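Local coordinates for protein trichothecene 15-O-acetyltransferase TRI3 (PDB 3FOT) that transfers an acetyl group to the 15-hydroxyl of trichothecene intermediates on the fungal route to T-2 toxin, at residues Cys124-Pro129 against Glu158-Ser163; Ala56-Asn61 against Val462-Phe467; Val34-Ile39 against Tyr354-Thr359. All coordinates share one frame; numbering follows the deposited sequence.

Contacts 1 and 2 belong to one mixed sheet. Contact 1 joins the outermost strand 125-129 to its neighbour 158-163. Contact 2 joins strand 53-61 to strand 457-469, which lies about 400 residues later in the chain. Strand 177-184 runs between the two pairs, so their centres are 14 Å apart and their nearest atoms about 7 Å. Contact 3 stands apart, with its centre 28 Å from that of contact 1 and 27 Å from that of contact 2. It is the one beside the substrate site: the side chain of A36 is about 4 Å from that of H414, which binds 15-deacetylcalonectrin. Contacts 1 and 2 lie away from that site.

Contact 1 of 3, residues Cys124-Pro129 against Glu158-Ser163; sequences CIHVQP and ELFLLS. With SO4 (sulfate ion), chain J.
I125 and L159 meet where parallel strands 125-129 and 158-163 pair at one edge of the protein's six-stranded mixed sheet. The face carrying I125, V127, L159 and L161 is the tightly packed one. I125 CD1 lies 3.8 Å from L159 CD2, with the two side chains side by side. Further along, V127 CG1 rests 3.8 Å from L161 CD1. Helix 71-88 covers this face with L74 and F78. The backbones are held by regular bonds, such as L161 N to H126 O at 2.8 Å. They weaken at the end, where S163 N to Q128 O stretches to 3.4 Å.

The face bearing H126, F160, Q128 and L162 is more open, although L137 and M141 of helix 134-147 touch F160. With CG anti to the carbonyl carbon (chi1 -53°), the H126 ring lies beside F160. The two rings are tilted by 29° and offset, with centroids 5.1 Å apart and little overlap. A water bridge from H126 NE2 to E158 OE1 is doubtful. The other ring nitrogen faces a sulfate, probably from the crystallisation liquor. H126 ND1 donates to sulfate O4 at 3.0 Å and also to O3. V127 N donates to sulfate O1 at 2.9 Å.

Contact 2 of 3, residues Ala56-Asn61 against Val462-Phe467; sequences ATSLRN and VESIDF
R60 and E463 form a salt bridge between the two strands. The arginine grips side-on, with one nitrogen to each carboxylate oxygen. R60 NE is 2.8 Å from E463 OE2, which lies in the guanidinium plane, yet NE stands 42° out of the carboxylate plane. R60 NH2 reaches E463 OE1, also at 2.8 Å, on its syn side. The two flat groups are turned 61° against each other. The arginine chain bends at chi3 (-48°), which sets NE. R60 NH1 turns to the carbonyl of D175.

Backbone bonds tie the strands together. A56 and D466 exchange two, with A56 N to D466 O at 2.8 Å. S58 N donates to S464 O. S58 O takes E463 N at 2.9 Å and, weakly, S464 N. E463 and S464 thus both face S58. This is a classic beta bulge in the antiparallel pairing of strands 53-61 and 457-469, within the mixed sheet.

Waters bridge polar groups of both strands. One bridges A56 O, S464 OG and D466 OD2. Another donates to S58 OG and E463 OE1; S58 OG also bonds to E179. S464 OG comes within 3.1 Å of S58 CB.

Apolar packing lies on the face opposite S58. L59 and V462 run side by side, and L59 CD2 touches V462 CG2 at 3.6 Å.

Contact 3 of 3, residues Val34-Ile39 against Tyr354-Thr359; sequences VGAEAI and YAMCQT
A36 and E37, where helix 36-41 sets out, lie against M356, in the loop before strand 358-365, and Q358 at the strand's start, with E37 and M356 CA atoms 6.6 Å apart. The M356 side chain carries most of the packing. Its CG is anti to the backbone N (chi1 -178°), and the chain then bends at chi2 and chi3. M356 SD sits 3.7 Å from A36 CB, while M356 CE reaches the helix backbone, 3.9 Å from E37 N. The E37 and M356 side chains pass alongside, running opposite ways, and E37 CG meets M356 CB at 3.7 Å.

Polar links between the segments run through water. E37 OE2 accepts from two waters. One of them accepts from M356 N, and the other donates to M356 O. E37 OE2 also pairs with R31 in a salt bridge, which probably favours the charged carboxylate. E37 OE1 takes V34 N at 2.9 Å on its anti side. A third water joins A36 N to Q358 O.

The contact borders the substrate site, since A36 also touches H414, which binds 15-deacetylcalonectrin. M356 touches H186, and Q358 NE2 bonds to D190. Their spacing is consistent with the HxxxD motif of the BAHD superfamily. H414 belongs to helix 406-423, which packs against helix 36-41 through A38 and I39. On the other segment, Q358 and T359 lie against strand 333-340.

Contact 1 of 3, residues Cys124-Pro129 against Glu158-Ser163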
# COMPACT_ATOMS: atom_id res chain seq x y z
N CYS A 124 17.46 12.19 -0.90
CA CYS A 124 16.11 11.65 -0.85
C CYS A 124 15.01 12.68 -0.59
O CYS A 124 13.83 12.34 -0.63
CB CYS A 124 15.99 10.60 0.26
SG CYS A 124 16.93 9.10 -0.04
N ILE A 125 15.39 13.93 -0.30
CA ILE A 125 14.39 14.93 0.06
C ILE A 125 14.49 16.07 -0.94
O ILE A 125 15.57 16.63 -1.13
CB ILE A 125 14.62 15.50 1.48
CG1 ILE A 125 14.76 14.40 2.54
CG2 ILE A 125 13.51 16.51 1.84
CD1 ILE A 125 13.53 13.60 2.81
N HIS A 126 13.36 16.39 -1.57
CA HIS A 126 13.31 17.38 -2.65
C HIS A 126 12.24 18.41 -2.37
O HIS A 126 11.23 18.11 -1.74
CB HIS A 126 12.99 16.64 -3.94
CG HIS A 126 13.92 15.51 -4.20
ND1 HIS A 126 15.24 15.71 -4.53
CD2 HIS A 126 13.76 14.17 -4.09
CE1 HIS A 126 15.85 14.54 -4.64
NE2 HIS A 126 14.97 13.59 -4.39
N VAL A 127 12.44 19.63 -2.86
CA VAL A 127 11.42 20.65 -2.68
C VAL A 127 11.10 21.38 -3.98
O VAL A 127 11.96 21.46 -4.91
CB VAL A 127 11.83 21.71 -1.61
CG1 VAL A 127 12.24 21.06 -0.31
CG2 VAL A 127 12.92 22.63 -2.15
N GLN A 128 9.88 21.90 -4.07
CA GLN A 128 9.47 22.69 -5.22
C GLN A 128 8.51 23.77 -4.78
O GLN A 128 7.46 23.47 -4.24
CB GLN A 128 8.71 21.83 -6.25
CG GLN A 128 9.41 20.65 -6.85
CD GLN A 128 8.59 20.01 -7.96
OE1 GLN A 128 7.66 20.62 -8.51
NE2 GLN A 128 8.93 18.76 -8.31
N PRO A 129 8.86 25.06 -5.02
CA PRO A 129 7.83 26.10 -4.91
C PRO A 129 6.91 26.00 -6.11
O PRO A 129 7.35 26.24 -7.24
CB PRO A 129 8.63 27.42 -4.93
CG PRO A 129 10.06 27.05 -5.01
CD PRO A 129 10.17 25.59 -5.40
N GLU A 158 11.68 8.31 -1.26
CA GLU A 158 12.03 9.71 -1.43
C GLU A 158 10.81 10.56 -1.07
O GLU A 158 9.68 10.07 -1.10
CB GLU A 158 12.50 9.98 -2.87
CG GLU A 158 11.50 9.65 -4.00
CD GLU A 158 12.06 9.90 -5.38
OE1 GLU A 158 13.21 10.44 -5.48
OE2 GLU A 158 11.34 9.63 -6.39
N LEU A 159 11.05 11.84 -0.76
CA LEU A 159 9.98 12.79 -0.37
C LEU A 159 10.08 14.02 -1.24
O LEU A 159 11.20 14.47 -1.53
CB LEU A 159 10.19 13.29 1.07
CG LEU A 159 9.70 12.49 2.27
CD1 LEU A 159 10.44 11.16 2.37
CD2 LEU A 159 9.87 13.29 3.57
N PHE A 160 8.93 14.57 -1.63
CA PHE A 160 8.86 15.84 -2.33
C PHE A 160 7.97 16.80 -1.58
O PHE A 160 6.80 16.50 -1.35
CB PHE A 160 8.29 15.65 -3.74
CG PHE A 160 9.10 14.73 -4.59
CD1 PHE A 160 10.08 15.24 -5.43
CD2 PHE A 160 8.84 13.36 -4.58
CE1 PHE A 160 10.84 14.39 -6.22
CE2 PHE A 160 9.58 12.50 -5.37
CZ PHE A 160 10.58 13.00 -6.19
N LEU A 161 8.53 17.94 -1.16
CA LEU A 161 7.79 18.93 -0.37
C LEU A 161 7.40 20.05 -1.32
O LEU A 161 8.26 20.58 -2.03
CB LEU A 161 8.66 19.50 0.76
CG LEU A 161 9.50 18.52 1.62
CD1 LEU A 161 10.46 19.25 2.57
CD2 LEU A 161 8.64 17.53 2.36
N LEU A 162 6.13 20.38 -1.35
CA LEU A 162 5.61 21.33 -2.32
C LEU A 162 4.82 22.37 -1.57
O LEU A 162 4.07 22.04 -0.65
CB LEU A 162 4.66 20.60 -3.28
CG LEU A 162 5.12 19.25 -3.89
CD1 LEU A 162 3.98 18.64 -4.69
CD2 LEU A 162 6.38 19.45 -4.73
N SER A 163 4.96 23.63 -1.95
CA SER A 163 4.11 24.67 -1.36
C SER A 163 4.03 25.81 -2.37
O SER A 163 5.00 26.11 -3.05
CB SER A 163 4.63 25.18 -0.00
OG SER A 163 3.64 25.97 0.67
S SO4 J . 16.19 19.25 -4.59
O1 SO4 J . 15.21 19.99 -3.77
O2 SO4 J . 17.11 20.23 -5.20
O3 SO4 J . 16.96 18.28 -3.82
O4 SO4 J . 15.53 18.51 -5.67
O HOH W 1 15.46 10.88 -4.64

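Contact 2 of 3, residues Ala56-Asn61 against Val462-Phe467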
# COMPACT_ATOMS: atom_id res chain seq x y z
N ALA A 56 0.35 10.54 -0.74
CA ALA A 56 0.22 11.98 -0.90
C ALA A 56 -0.40 12.51 0.38
O ALA A 56 -1.52 12.10 0.76
CB ALA A 56 -0.66 12.31 -2.13
N THR A 57 0.34 13.37 1.07
CA THR A 57 -0.18 13.96 2.31
C THR A 57 -0.35 15.46 2.06
O THR A 57 0.52 16.09 1.47
CB THR A 57 0.69 13.66 3.56
OG1 THR A 57 2.00 14.23 3.42
CG2 THR A 57 0.83 12.13 3.83
N SER A 58 -1.48 16.02 2.44
CA SER A 58 -1.66 17.46 2.36
C SER A 58 -1.64 17.98 3.78
O SER A 58 -2.42 17.51 4.60
CB SER A 58 -3.00 17.81 1.72
OG SER A 58 -3.05 19.16 1.39
N LEU A 59 -0.77 18.93 4.04
CA LEU A 59 -0.58 19.45 5.39
C LEU A 59 -0.95 20.93 5.39
O LEU A 59 -0.92 21.59 4.34
CB LEU A 59 0.87 19.28 5.85
CG LEU A 59 1.60 17.93 5.68
CD1 LEU A 59 3.02 18.08 6.23
CD2 LEU A 59 0.90 16.81 6.38
N ARG A 60 -1.32 21.44 6.55
CA ARG A 60 -1.59 22.87 6.68
C ARG A 60 -0.69 23.44 7.78
O ARG A 60 -0.55 22.85 8.84
CB ARG A 60 -3.06 23.10 7.02
CG ARG A 60 -3.43 24.57 7.07
CD ARG A 60 -4.94 24.83 7.08
NE ARG A 60 -5.69 24.08 6.07
CZ ARG A 60 -5.87 24.45 4.79
NH1 ARG A 60 -5.36 25.58 4.32
NH2 ARG A 60 -6.59 23.67 3.98
N ASN A 61 -0.12 24.61 7.52
CA ASN A 61 0.67 25.30 8.50
C ASN A 61 -0.24 25.86 9.61
O ASN A 61 -0.98 26.83 9.38
CB ASN A 61 1.48 26.43 7.86
CG ASN A 61 2.27 27.23 8.89
OD1 ASN A 61 2.32 26.84 10.06
ND2 ASN A 61 2.94 28.29 8.45
N VAL A 462 -2.06 17.32 9.58
CA VAL A 462 -2.12 16.37 8.47
C VAL A 462 -3.58 16.26 8.06
O VAL A 462 -4.37 15.59 8.74
CB VAL A 462 -1.53 14.97 8.83
CG1 VAL A 462 -1.51 14.06 7.60
CG2 VAL A 462 -0.09 15.10 9.40
N GLU A 463 -3.93 16.92 6.95
CA GLU A 463 -5.35 17.10 6.58
C GLU A 463 -5.90 15.93 5.79
O GLU A 463 -7.03 15.48 6.03
CB GLU A 463 -5.57 18.39 5.79
CG GLU A 463 -5.18 19.60 6.62
CD GLU A 463 -5.95 20.83 6.23
OE1 GLU A 463 -6.17 21.06 5.02
OE2 GLU A 463 -6.32 21.58 7.16
N SER A 464 -5.10 15.45 4.83
CA SER A 464 -5.59 14.39 3.94
C SER A 464 -4.45 13.45 3.59
O SER A 464 -3.27 13.86 3.52
CB SER A 464 -6.21 14.98 2.67
OG SER A 464 -5.23 15.60 1.88
N ILE A 465 -4.81 12.19 3.40
CA ILE A 465 -3.86 11.16 3.05
C ILE A 465 -4.45 10.38 1.89
O ILE A 465 -5.57 9.88 1.98
CB ILE A 465 -3.54 10.21 4.24
CG1 ILE A 465 -3.01 10.99 5.45
CG2 ILE A 465 -2.56 9.08 3.80
CD1 ILE A 465 -2.79 10.13 6.71
N ASP A 466 -3.71 10.31 0.79
CA ASP A 466 -4.11 9.45 -0.33
C ASP A 466 -3.00 8.46 -0.65
O ASP A 466 -1.88 8.84 -0.86
CB ASP A 466 -4.47 10.29 -1.55
CG ASP A 466 -5.69 11.12 -1.31
OD1 ASP A 466 -6.78 10.51 -1.16
OD2 ASP A 466 -5.56 12.37 -1.25
N PHE A 467 -3.35 7.18 -0.70
CA PHE A 467 -2.38 6.12 -0.87
C PHE A 467 -2.62 5.51 -2.25
O PHE A 467 -3.71 5.00 -2.55
CB PHE A 467 -2.55 5.09 0.24
CG PHE A 467 -1.63 3.92 0.12
CD1 PHE A 467 -0.37 3.95 0.71
CD2 PHE A 467 -2.01 2.78 -0.57
CE1 PHE A 467 0.48 2.87 0.60
CE2 PHE A 467 -1.14 1.70 -0.68
CZ PHE A 467 0.09 1.75 -0.09
O HOH W 2 -3.60 13.96 0.15
O HOH W 3 -5.65 20.43 2.41

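Contact 3 of 3, residues Val34-Ile39 against Tyr354-Thr359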
# COMPACT_ATOMS: atom_id res chain seq x y z
N VAL A 34 11.06 -12.81 -1.01
CA VAL A 34 10.15 -13.95 -0.82
C VAL A 34 8.70 -13.50 -0.90
O VAL A 34 8.37 -12.37 -0.54
CB VAL A 34 10.42 -14.70 0.53
CG1 VAL A 34 10.18 -13.79 1.77
CG2 VAL A 34 9.57 -15.99 0.64
N GLY A 35 7.84 -14.38 -1.44
CA GLY A 35 6.42 -14.12 -1.41
C GLY A 35 6.06 -12.91 -2.25
O GLY A 35 6.53 -12.78 -3.38
N ALA A 36 5.21 -12.05 -1.69
CA ALA A 36 4.73 -10.87 -2.44
C ALA A 36 5.88 -9.97 -2.90
O ALA A 36 5.75 -9.26 -3.92
CB ALA A 36 3.72 -10.09 -1.63
N GLU A 37 7.00 -10.01 -2.19
CA GLU A 37 8.20 -9.27 -2.66
C GLU A 37 8.60 -9.66 -4.07
O GLU A 37 8.95 -8.81 -4.87
CB GLU A 37 9.38 -9.48 -1.71
CG GLU A 37 9.19 -8.85 -0.33
CD GLU A 37 10.28 -9.25 0.66
OE1 GLU A 37 11.00 -10.25 0.39
OE2 GLU A 37 10.40 -8.59 1.71
N ALA A 38 8.54 -10.95 -4.37
CA ALA A 38 8.98 -11.48 -5.66
C ALA A 38 8.08 -10.98 -6.79
O ALA A 38 8.54 -10.82 -7.92
CB ALA A 38 9.02 -13.01 -5.61
N ILE A 39 6.80 -10.76 -6.49
CA ILE A 39 5.87 -10.20 -7.47
C ILE A 39 6.28 -8.77 -7.83
O ILE A 39 6.55 -8.46 -9.00
CB ILE A 39 4.38 -10.22 -6.97
CG1 ILE A 39 3.90 -11.65 -6.75
CG2 ILE A 39 3.48 -9.59 -8.03
CD1 ILE A 39 2.56 -11.75 -6.01
N TYR A 354 8.28 -3.75 9.18
CA TYR A 354 8.18 -2.75 8.11
C TYR A 354 8.31 -3.31 6.71
O TYR A 354 7.82 -2.71 5.75
CB TYR A 354 9.24 -1.64 8.32
CG TYR A 354 8.86 -0.69 9.43
CD1 TYR A 354 8.81 -1.11 10.76
CD2 TYR A 354 8.52 0.63 9.14
CE1 TYR A 354 8.43 -0.26 11.77
CE2 TYR A 354 8.16 1.53 10.16
CZ TYR A 354 8.12 1.07 11.47
OH TYR A 354 7.76 1.91 12.49
N ALA A 355 8.99 -4.46 6.57
CA ALA A 355 9.08 -5.11 5.25
C ALA A 355 7.70 -5.70 4.88
O ALA A 355 6.79 -5.72 5.71
CB ALA A 355 10.16 -6.22 5.27
N MET A 356 7.56 -6.15 3.63
CA MET A 356 6.33 -6.78 3.15
C MET A 356 5.94 -7.90 4.10
O MET A 356 6.77 -8.74 4.43
CB MET A 356 6.57 -7.39 1.77
CG MET A 356 5.38 -8.03 1.15
SD MET A 356 4.48 -6.88 0.09
CE MET A 356 5.70 -6.52 -1.18
N CYS A 357 4.67 -7.93 4.50
CA CYS A 357 4.17 -9.05 5.29
C CYS A 357 2.73 -9.27 4.86
O CYS A 357 1.80 -8.77 5.50
CB CYS A 357 4.30 -8.81 6.80
SG CYS A 357 3.79 -10.33 7.70
N GLN A 358 2.58 -9.96 3.74
CA GLN A 358 1.28 -10.13 3.10
C GLN A 358 0.99 -11.59 2.85
O GLN A 358 1.90 -12.40 2.66
CB GLN A 358 1.23 -9.41 1.75
CG GLN A 358 1.40 -7.88 1.90
CD GLN A 358 0.12 -7.24 2.39
OE1 GLN A 358 -0.93 -7.41 1.76
NE2 GLN A 358 0.19 -6.49 3.51
N THR A 359 -0.29 -11.92 2.88
CA THR A 359 -0.70 -13.24 2.45
C THR A 359 -1.96 -13.12 1.63
O THR A 359 -2.26 -12.03 1.12
CB THR A 359 -0.76 -14.27 3.63
OG1 THR A 359 -1.07 -15.56 3.11
CG2 THR A 359 -1.75 -13.88 4.68
O HOH W 4 3.58 -13.13 0.44
O HOH W 5 9.98 -6.01 1.86
O HOH W 6 9.20 -9.91 3.74